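Local coordinates for manganese lipoxygenase (Gaeumannomyces graminis, PDB 5FX8), which oxidises linoleic and alpha-linolenic acids with molecular oxygen to 11S- and 13R-hydroperoxy fatty acids, using a catalytic manganese ion, at residues 221-226 with 347-352; 227-232 with 497-502; 554-559 with 570-575. All coordinates share one frame; numbering follows the deposited sequence.

Overall arrangement
Interactions 1 and 2 adjoin one another, their centres about 9 Å apart, and share the loop between strands 212-216 and 235-241: residues 221-226 pair with 347-352, and the next six, 227-232, with 497-502. The partner segments also meet directly, with a probable hydrogen bond of 3.1 Å from Gly348 N to Ala498 O. Interaction 1 lies nearer the metal: the side chain of Phe347 is about 12 Å from the manganese ion and about 8 Å from that of its ligand Asn482. Interaction 3, between the residues leading into helix 558-563 and helix 566-587, lies on the opposite side of the chain's centre, its own centre about 44 Å from that of interaction 1 and away from the annotated sites.

Interaction 1. Residues 221-226 with 347-352; sequences KKYTPQ and FGLPAS
Tyr223 and Leu349 meet with their side chains crossing at about a right angle. The CD1 methyl of Leu349 lies 3.7 Å from CB of Tyr223 and approaches the ring obliquely near CD2. Its other methyl, CD2, packs 3.9 Å from CA of Pro225, a branching that lets one leucine cover two loop residues. The far end of Tyr223 leads away to Asp356 on helix 351-363, which accepts a hydrogen bond from OH and also forms a salt bridge with Lys222 NZ; tyrosine thus offers an apolar flank and a polar tip. Within the largely helical lipoxygenase fold, residues 347-350 link helices 342-346 and 351-363, and the loop 221-226 lies against this link. Pro350, the N-cap residue of the second helix, sets CD 3.2 Å from Thr224 O; its ring holds phi near -69°, a setting that fits the extended residue just before a helix. Gln226 lays CG 3.9 Å from CB of Pro350, and the chain beyond is extended. Its NE2 makes a weak, bent bond (120°) to Phe347 O at 2.9 Å, while its stronger partner is Asp344 O. The backbone N of Gln226 donates more directly to Gly348 O, 3.1 Å away.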
loop_
_atom_site.group_PDB
_atom_site.type_symbol
_atom_site.label_atom_id
_atom_site.label_comp_id
_atom_site.label_asym_id
_atom_site.label_seq_id
_atom_site.Cartn_x
_atom_site.Cartn_y
_atom_site.Cartn_z
ATOM N N LYS A 221 5.632 8.118 25.982
ATOM C CA LYS A 221 6.521 8.185 27.125
ATOM C C LYS A 221 6.652 6.821 27.800
ATOM O O LYS A 221 7.711 6.494 28.346
ATOM C CB LYS A 221 5.964 9.251 28.051
ATOM C CG LYS A 221 6.678 9.536 29.279
ATOM C CD LYS A 221 5.867 10.521 30.089
ATOM C CE LYS A 221 4.430 10.050 30.186
ATOM N NZ LYS A 221 3.634 10.838 31.154
ATOM N N LYS A 222 5.598 6.001 27.720
ATOM C CA LYS A 222 5.494 4.655 28.279
ATOM C C LYS A 222 6.467 3.639 27.668
ATOM O O LYS A 222 6.692 2.586 28.269
ATOM C CB LYS A 222 4.040 4.199 28.110
ATOM C CG LYS A 222 3.792 2.742 27.949
ATOM C CD LYS A 222 2.339 2.476 27.671
ATOM C CE LYS A 222 2.045 0.990 27.716
ATOM N NZ LYS A 222 0.589 0.716 27.644
ATOM N N TYR A 223 7.090 3.941 26.540
ATOM C CA TYR A 223 7.958 3.019 25.828
ATOM C C TYR A 223 9.421 3.442 25.941
ATOM O O TYR A 223 9.740 4.627 26.076
ATOM C CB TYR A 223 7.556 2.940 24.352
ATOM C CG TYR A 223 6.101 2.577 24.148
ATOM C CD1 TYR A 223 5.562 1.455 24.755
ATOM C CD2 TYR A 223 5.265 3.379 23.400
ATOM C CE1 TYR A 223 4.267 1.143 24.599
ATOM C CE2 TYR A 223 3.944 3.063 23.236
ATOM C CZ TYR A 223 3.449 1.939 23.831
ATOM O OH TYR A 223 2.124 1.589 23.700
ATOM N N THR A 224 10.310 2.452 25.860
ATOM C CA THR A 224 11.740 2.627 25.930
ATOM C C THR A 224 12.363 2.345 24.580
ATOM O O THR A 224 12.164 1.257 24.034
ATOM C CB THR A 224 12.340 1.680 26.963
ATOM O OG1 THR A 224 11.619 1.802 28.193
ATOM C CG2 THR A 224 13.809 1.974 27.174
ATOM N N PRO A 225 13.156 3.255 24.037
ATOM C CA PRO A 225 13.763 3.012 22.734
ATOM C C PRO A 225 14.743 1.853 22.760
ATOM O O PRO A 225 15.290 1.479 23.797
ATOM C CB PRO A 225 14.482 4.325 22.440
ATOM C CG PRO A 225 13.818 5.296 23.265
ATOM C CD PRO A 225 13.464 4.602 24.518
ATOM N N GLN A 226 14.955 1.281 21.582
ATOM C CA GLN A 226 16.007 0.305 21.412
ATOM C C GLN A 226 17.360 0.955 21.672
ATOM O O GLN A 226 17.551 2.135 21.377
ATOM C CB GLN A 226 15.998 -0.253 19.999
ATOM C CG GLN A 226 14.722 -0.910 19.545
ATOM C CD GLN A 226 14.924 -1.492 18.192
ATOM O OE1 GLN A 226 15.543 -2.540 18.060
ATOM N NE2 GLN A 226 14.455 -0.803 17.167
ATOM N N PHE A 347 12.914 1.321 13.034
ATOM C CA PHE A 347 12.269 2.309 13.872
ATOM C C PHE A 347 12.939 2.393 15.236
ATOM O O PHE A 347 13.673 1.493 15.661
ATOM C CB PHE A 347 10.792 1.984 14.036
ATOM C CG PHE A 347 9.972 2.221 12.800
ATOM C CD1 PHE A 347 10.050 1.368 11.717
ATOM C CD2 PHE A 347 9.093 3.281 12.742
ATOM C CE1 PHE A 347 9.284 1.591 10.608
ATOM C CE2 PHE A 347 8.315 3.498 11.642
ATOM C CZ PHE A 347 8.406 2.660 10.573
ATOM N N GLY A 348 12.670 3.516 15.911
ATOM C CA GLY A 348 13.192 3.875 17.202
ATOM C C GLY A 348 12.696 3.018 18.341
ATOM O O GLY A 348 13.501 2.489 19.099
ATOM N N LEU A 349 11.398 2.861 18.463
ATOM C CA LEU A 349 10.792 2.025 19.483
ATOM C C LEU A 349 10.758 0.559 19.050
ATOM O O LEU A 349 10.544 0.256 17.871
ATOM C CB LEU A 349 9.378 2.497 19.779
ATOM C CG LEU A 349 9.252 3.919 20.306
ATOM C CD1 LEU A 349 7.902 4.104 20.901
ATOM C CD2 LEU A 349 10.294 4.223 21.342
ATOM N N PRO A 350 10.943 -0.368 19.986
ATOM C CA PRO A 350 10.970 -1.791 19.626
ATOM C C PRO A 350 9.604 -2.278 19.181
ATOM O O PRO A 350 8.572 -1.669 19.478
ATOM C CB PRO A 350 11.390 -2.482 20.930
ATOM C CG PRO A 350 10.857 -1.608 21.986
ATOM C CD PRO A 350 11.003 -0.181 21.446
ATOM N N ALA A 351 9.616 -3.425 18.487
ATOM C CA ALA A 351 8.385 -4.030 17.990
ATOM C C ALA A 351 7.402 -4.324 19.108
ATOM O O ALA A 351 6.187 -4.307 18.875
ATOM C CB ALA A 351 8.682 -5.312 17.225
ATOM N N SER A 352 7.891 -4.586 20.321
ATOM C CA SER A 352 6.987 -4.876 21.424
ATOM C C SER A 352 6.146 -3.660 21.788
ATOM O O SER A 352 4.983 -3.797 22.199
ATOM C CB SER A 352 7.792 -5.332 22.633
ATOM O OG SER A 352 8.739 -4.336 22.948
#

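Interaction 2. Residues 227-232 with 497-502; sequences PGRYAA and PAALYA
Tyr230 and Leu500 pair through their backbones. The N-H of Tyr230 donates to Leu500 O at 2.8 Å. The return link is made through a water, which donates to Tyr230 O and accepts from Leu500 N at 3.2 Å. Leu500 O has a further neighbour in CA of Arg229, a CA-H...O contact of 3.4 Å.

Arg229 and Tyr501 pack side by side, pointing the same way. CE2 of Tyr501 stands over the centre of the guanidinium, 3.5 Å from Arg229 CZ, but the two planes are 41° apart, well short of a parallel stack. The bend of the arginine at chi2 (-60°) turns CD toward this ring and toward the Ala499 methyl. NH1 curls back to a weak hydrogen bond with Gly228 O; at Gly228 the positive phi is one that glycine adopts easily.

The remaining contacts are apolar or peptide packing. Tyr230 sets CD1 3.3 Å from Ala502 C, which lies over one face of the ring near the rim, where the broad tyrosine ring can cover the backbone. Leu500 sets CB beside Tyr230 and packs its side chain on Met277 and Asn280 of helix 268-305, the helix that also carries the manganese ligands His290 and His294. Taken together, this is an isolated antiparallel beta bridge, a single hydrogen-bonded pair between two irregular loops on the helical body of the lipoxygenase fold.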
loop_
_atom_site.group_PDB
_atom_site.type_symbol
_atom_site.label_atom_id
_atom_site.label_comp_id
_atom_site.label_asym_id
_atom_site.label_seq_id
_atom_site.Cartn_x
_atom_site.Cartn_y
_atom_site.Cartn_z
ATOM N N PRO A 227 18.325 0.199 22.184
ATOM C CA PRO A 227 19.666 0.760 22.409
ATOM C C PRO A 227 20.255 1.360 21.143
ATOM O O PRO A 227 20.096 0.827 20.046
ATOM C CB PRO A 227 20.479 -0.450 22.891
ATOM C CG PRO A 227 19.671 -1.653 22.488
ATOM C CD PRO A 227 18.241 -1.223 22.550
ATOM N N GLY A 228 20.955 2.476 21.303
ATOM C CA GLY A 228 21.428 3.234 20.168
ATOM C C GLY A 228 20.366 4.068 19.477
ATOM O O GLY A 228 20.697 4.805 18.545
ATOM N N ARG A 229 19.102 3.961 19.912
ATOM C CA ARG A 229 17.957 4.708 19.430
ATOM C C ARG A 229 17.381 5.568 20.535
ATOM O O ARG A 229 17.471 5.251 21.721
ATOM C CB ARG A 229 16.844 3.799 18.939
ATOM C CG ARG A 229 17.318 2.780 17.965
ATOM C CD ARG A 229 17.939 3.364 16.715
ATOM N NE ARG A 229 18.338 2.336 15.785
ATOM C CZ ARG A 229 19.591 1.867 15.692
ATOM N NH1 ARG A 229 20.585 2.271 16.471
ATOM N NH2 ARG A 229 19.869 0.939 14.813
ATOM N N TYR A 230 16.746 6.647 20.116
ATOM C CA TYR A 230 16.183 7.587 21.051
ATOM C C TYR A 230 14.853 8.076 20.503
ATOM O O TYR A 230 14.553 7.901 19.324
ATOM C CB TYR A 230 17.156 8.730 21.283
ATOM C CG TYR A 230 18.539 8.261 21.592
ATOM C CD1 TYR A 230 19.442 7.978 20.580
ATOM C CD2 TYR A 230 18.950 8.107 22.905
ATOM C CE1 TYR A 230 20.701 7.546 20.867
ATOM C CE2 TYR A 230 20.213 7.694 23.208
ATOM C CZ TYR A 230 21.088 7.413 22.196
ATOM O OH TYR A 230 22.357 6.991 22.510
ATOM N N ALA A 231 14.054 8.690 21.370
ATOM C CA ALA A 231 12.724 9.134 20.983
ATOM C C ALA A 231 12.146 10.008 22.081
ATOM O O ALA A 231 12.485 9.838 23.250
ATOM C CB ALA A 231 11.793 7.947 20.724
ATOM N N ALA A 232 11.244 10.917 21.705
ATOM C CA ALA A 232 10.574 11.787 22.660
ATOM C C ALA A 232 9.140 11.307 22.856
ATOM O O ALA A 232 8.815 10.165 22.537
ATOM C CB ALA A 232 10.651 13.244 22.190
ATOM N N PRO A 497 12.193 10.948 10.241
ATOM C CA PRO A 497 12.989 9.733 10.455
ATOM C C PRO A 497 12.276 8.669 11.277
ATOM O O PRO A 497 11.608 8.948 12.273
ATOM C CB PRO A 497 14.213 10.263 11.202
ATOM C CG PRO A 497 13.705 11.388 11.962
ATOM C CD PRO A 497 12.568 12.015 11.175
ATOM N N ALA A 498 12.422 7.423 10.839
ATOM C CA ALA A 498 11.865 6.318 11.600
ATOM C C ALA A 498 12.480 6.208 12.992
ATOM O O ALA A 498 11.805 5.797 13.932
ATOM C CB ALA A 498 12.064 5.025 10.840
ATOM N N ALA A 499 13.743 6.585 13.155
ATOM C CA ALA A 499 14.375 6.532 14.457
ATOM C C ALA A 499 15.257 7.754 14.661
ATOM O O ALA A 499 15.735 8.356 13.702
ATOM C CB ALA A 499 15.214 5.258 14.612
ATOM N N LEU A 500 15.498 8.099 15.921
ATOM C CA LEU A 500 16.480 9.122 16.260
ATOM C C LEU A 500 17.742 8.462 16.798
ATOM O O LEU A 500 17.670 7.529 17.602
ATOM C CB LEU A 500 15.929 10.105 17.284
ATOM C CG LEU A 500 14.549 10.690 16.988
ATOM C CD1 LEU A 500 14.209 11.702 18.059
ATOM C CD2 LEU A 500 14.513 11.336 15.616
ATOM N N TYR A 501 18.895 8.959 16.360
ATOM C CA TYR A 501 20.170 8.299 16.571
ATOM C C TYR A 501 21.070 9.065 17.529
ATOM O O TYR A 501 22.232 8.717 17.688
ATOM C CB TYR A 501 20.858 8.062 15.221
ATOM C CG TYR A 501 20.154 7.006 14.382
ATOM C CD1 TYR A 501 19.096 7.353 13.555
ATOM C CD2 TYR A 501 20.522 5.656 14.445
ATOM C CE1 TYR A 501 18.446 6.427 12.809
ATOM C CE2 TYR A 501 19.867 4.713 13.694
ATOM C CZ TYR A 501 18.821 5.121 12.886
ATOM O OH TYR A 501 18.120 4.249 12.120
ATOM N N ALA A 502 20.547 10.074 18.198
ATOM C CA ALA A 502 21.306 10.813 19.178
ATOM C C ALA A 502 20.360 11.170 20.307
ATOM O O ALA A 502 19.161 11.336 20.081
ATOM C CB ALA A 502 21.932 12.080 18.577
HETATM O O HOH W 1 12.924 7.029 17.432
#

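Interaction 3. Residues 554-559 with 570-575; sequences AFAAPD and AANARF
Phe555 and Asn572 bring the two backbones closest, their CA atoms 6.0 Å apart, where the residues leading into helix 558-563 run beside the long helix 566-587. These are two consecutive helices joined by a short connection, with the long one folding back on the residues before the short one, whose N-cap is Ala557. Asn572 and Phe575, one turn apart on the long helix, both direct their CB toward residues 554-556, and the backbone bond from Phe575 N to Ala571 O is part of the helix that spaces them.

The aromatic side chains form a T-shaped (edge-to-face) pair. The edge of Phe555, through CD2 and CE2, meets a face of Phe575, with CE2 over the centre of that ring. The ring centroids are 4.9 Å apart and the planes stand at 68°. In Phe575, CG lies anti to the backbone N (chi1 178°), which carries the start of the ring out from the helix toward Phe555. The Ala554 methyl lies over the centre of one face of the Phe555 ring, and its small size lets the two sit close. Phe411 of helix 396-420 stacks with Phe555, and Ile408 of the same helix touches Phe575, so the rings are buried, as suits phenylalanine. Arg574, also on helix 566-587, packs against Ala256 of the neighbouring zonadhesin chain.

Asn572 adds the polar part. Its OD1 lies 3.4 Å from Phe555 C, and ND2 comes beside the Ala556 methyl. Asparagine suits this buried place because its short amide can accept from a bound water that links it to residues 554-556: the water donates to Asn572 OD1 at 2.8 Å and accepts from Phe555 N.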
loop_
_atom_site.group_PDB
_atom_site.type_symbol
_atom_site.label_atom_id
_atom_site.label_comp_id
_atom_site.label_asym_id
_atom_site.label_seq_id
_atom_site.Cartn_x
_atom_site.Cartn_y
_atom_site.Cartn_z
ATOM N N ALA A 554 -12.620 -1.099 -8.264
ATOM C CA ALA A 554 -13.031 -1.808 -7.054
ATOM C C ALA A 554 -14.251 -2.679 -7.287
ATOM O O ALA A 554 -14.312 -3.795 -6.777
ATOM C CB ALA A 554 -13.315 -0.840 -5.920
ATOM N N PHE A 555 -15.244 -2.186 -8.023
ATOM C CA PHE A 555 -16.505 -2.903 -8.151
ATOM C C PHE A 555 -16.654 -3.556 -9.504
ATOM O O PHE A 555 -17.719 -4.090 -9.816
ATOM C CB PHE A 555 -17.681 -1.969 -7.861
ATOM C CG PHE A 555 -17.539 -1.266 -6.580
ATOM C CD1 PHE A 555 -17.561 -1.964 -5.402
ATOM C CD2 PHE A 555 -17.307 0.079 -6.547
ATOM C CE1 PHE A 555 -17.382 -1.341 -4.221
ATOM C CE2 PHE A 555 -17.132 0.708 -5.369
ATOM C CZ PHE A 555 -17.168 -0.012 -4.189
ATOM N N ALA A 556 -15.581 -3.564 -10.276
ATOM C CA ALA A 556 -15.555 -3.986 -11.650
ATOM C C ALA A 556 -15.057 -5.395 -11.794
ATOM O O ALA A 556 -14.584 -5.757 -12.863
ATOM C CB ALA A 556 -14.672 -3.036 -12.440
ATOM N N ALA A 557 -15.091 -6.177 -10.738
ATOM C CA ALA A 557 -14.737 -7.571 -10.839
ATOM C C ALA A 557 -15.692 -8.287 -11.776
ATOM O O ALA A 557 -16.906 -8.245 -11.556
ATOM C CB ALA A 557 -14.807 -8.235 -9.480
ATOM N N PRO A 558 -15.185 -9.043 -12.747
ATOM C CA PRO A 558 -16.079 -9.732 -13.696
ATOM C C PRO A 558 -17.133 -10.612 -13.051
ATOM O O PRO A 558 -18.260 -10.651 -13.543
ATOM C CB PRO A 558 -15.098 -10.542 -14.540
ATOM C CG PRO A 558 -13.828 -9.753 -14.467
ATOM C CD PRO A 558 -13.768 -9.275 -13.062
ATOM N N ASP A 559 -16.818 -11.314 -11.970
ATOM C CA ASP A 559 -17.826 -12.157 -11.336
ATOM C C ASP A 559 -18.911 -11.339 -10.655
ATOM O O ASP A 559 -20.057 -11.789 -10.563
ATOM C CB ASP A 559 -17.162 -13.092 -10.346
ATOM C CG ASP A 559 -16.100 -13.953 -11.001
ATOM O OD1 ASP A 559 -16.245 -14.285 -12.208
ATOM O OD2 ASP A 559 -15.110 -14.298 -10.319
ATOM N N ALA A 570 -24.606 -0.561 -13.797
ATOM C CA ALA A 570 -24.770 0.868 -14.008
ATOM C C ALA A 570 -24.131 1.661 -12.877
ATOM O O ALA A 570 -23.514 2.708 -13.116
ATOM C CB ALA A 570 -26.252 1.207 -14.148
ATOM N N ALA A 571 -24.265 1.187 -11.632
ATOM C CA ALA A 571 -23.596 1.893 -10.543
ATOM C C ALA A 571 -22.087 1.801 -10.695
ATOM O O ALA A 571 -21.368 2.760 -10.408
ATOM C CB ALA A 571 -24.042 1.362 -9.183
ATOM N N ASN A 572 -21.603 0.672 -11.207
ATOM C CA ASN A 572 -20.182 0.513 -11.444
ATOM C C ASN A 572 -19.669 1.478 -12.495
ATOM O O ASN A 572 -18.583 2.036 -12.341
ATOM C CB ASN A 572 -19.860 -0.907 -11.870
ATOM C CG ASN A 572 -18.393 -1.074 -12.168
ATOM O OD1 ASN A 572 -17.564 -0.837 -11.305
ATOM N ND2 ASN A 572 -18.061 -1.472 -13.377
ATOM N N ALA A 573 -20.402 1.654 -13.590
ATOM C CA ALA A 573 -19.921 2.551 -14.625
ATOM C C ALA A 573 -19.952 3.989 -14.148
ATOM O O ALA A 573 -19.054 4.776 -14.464
ATOM C CB ALA A 573 -20.751 2.387 -15.893
ATOM N N ARG A 574 -20.974 4.355 -13.386
ATOM C CA ARG A 574 -20.964 5.700 -12.843
ATOM C C ARG A 574 -19.794 5.888 -11.882
ATOM O O ARG A 574 -19.182 6.960 -11.839
ATOM C CB ARG A 574 -22.290 5.994 -12.169
ATOM C CG ARG A 574 -22.390 7.356 -11.521
ATOM C CD ARG A 574 -22.228 8.514 -12.479
ATOM N NE ARG A 574 -22.429 9.804 -11.810
ATOM C CZ ARG A 574 -23.618 10.421 -11.696
ATOM N NH1 ARG A 574 -24.722 9.877 -12.193
ATOM N NH2 ARG A 574 -23.706 11.583 -11.064
ATOM N N PHE A 575 -19.450 4.840 -11.127
ATOM C CA PHE A 575 -18.341 4.941 -10.186
ATOM C C PHE A 575 -17.012 5.074 -10.911
ATOM O O PHE A 575 -16.155 5.850 -10.495
ATOM C CB PHE A 575 -18.343 3.734 -9.252
ATOM C CG PHE A 575 -17.209 3.721 -8.279
ATOM C CD1 PHE A 575 -17.224 4.542 -7.160
ATOM C CD2 PHE A 575 -16.125 2.877 -8.468
ATOM C CE1 PHE A 575 -16.170 4.516 -6.259
ATOM C CE2 PHE A 575 -15.068 2.845 -7.560
ATOM C CZ PHE A 575 -15.088 3.660 -6.465
HETATM O O HOH W 2 -15.203 -0.120 -9.896
#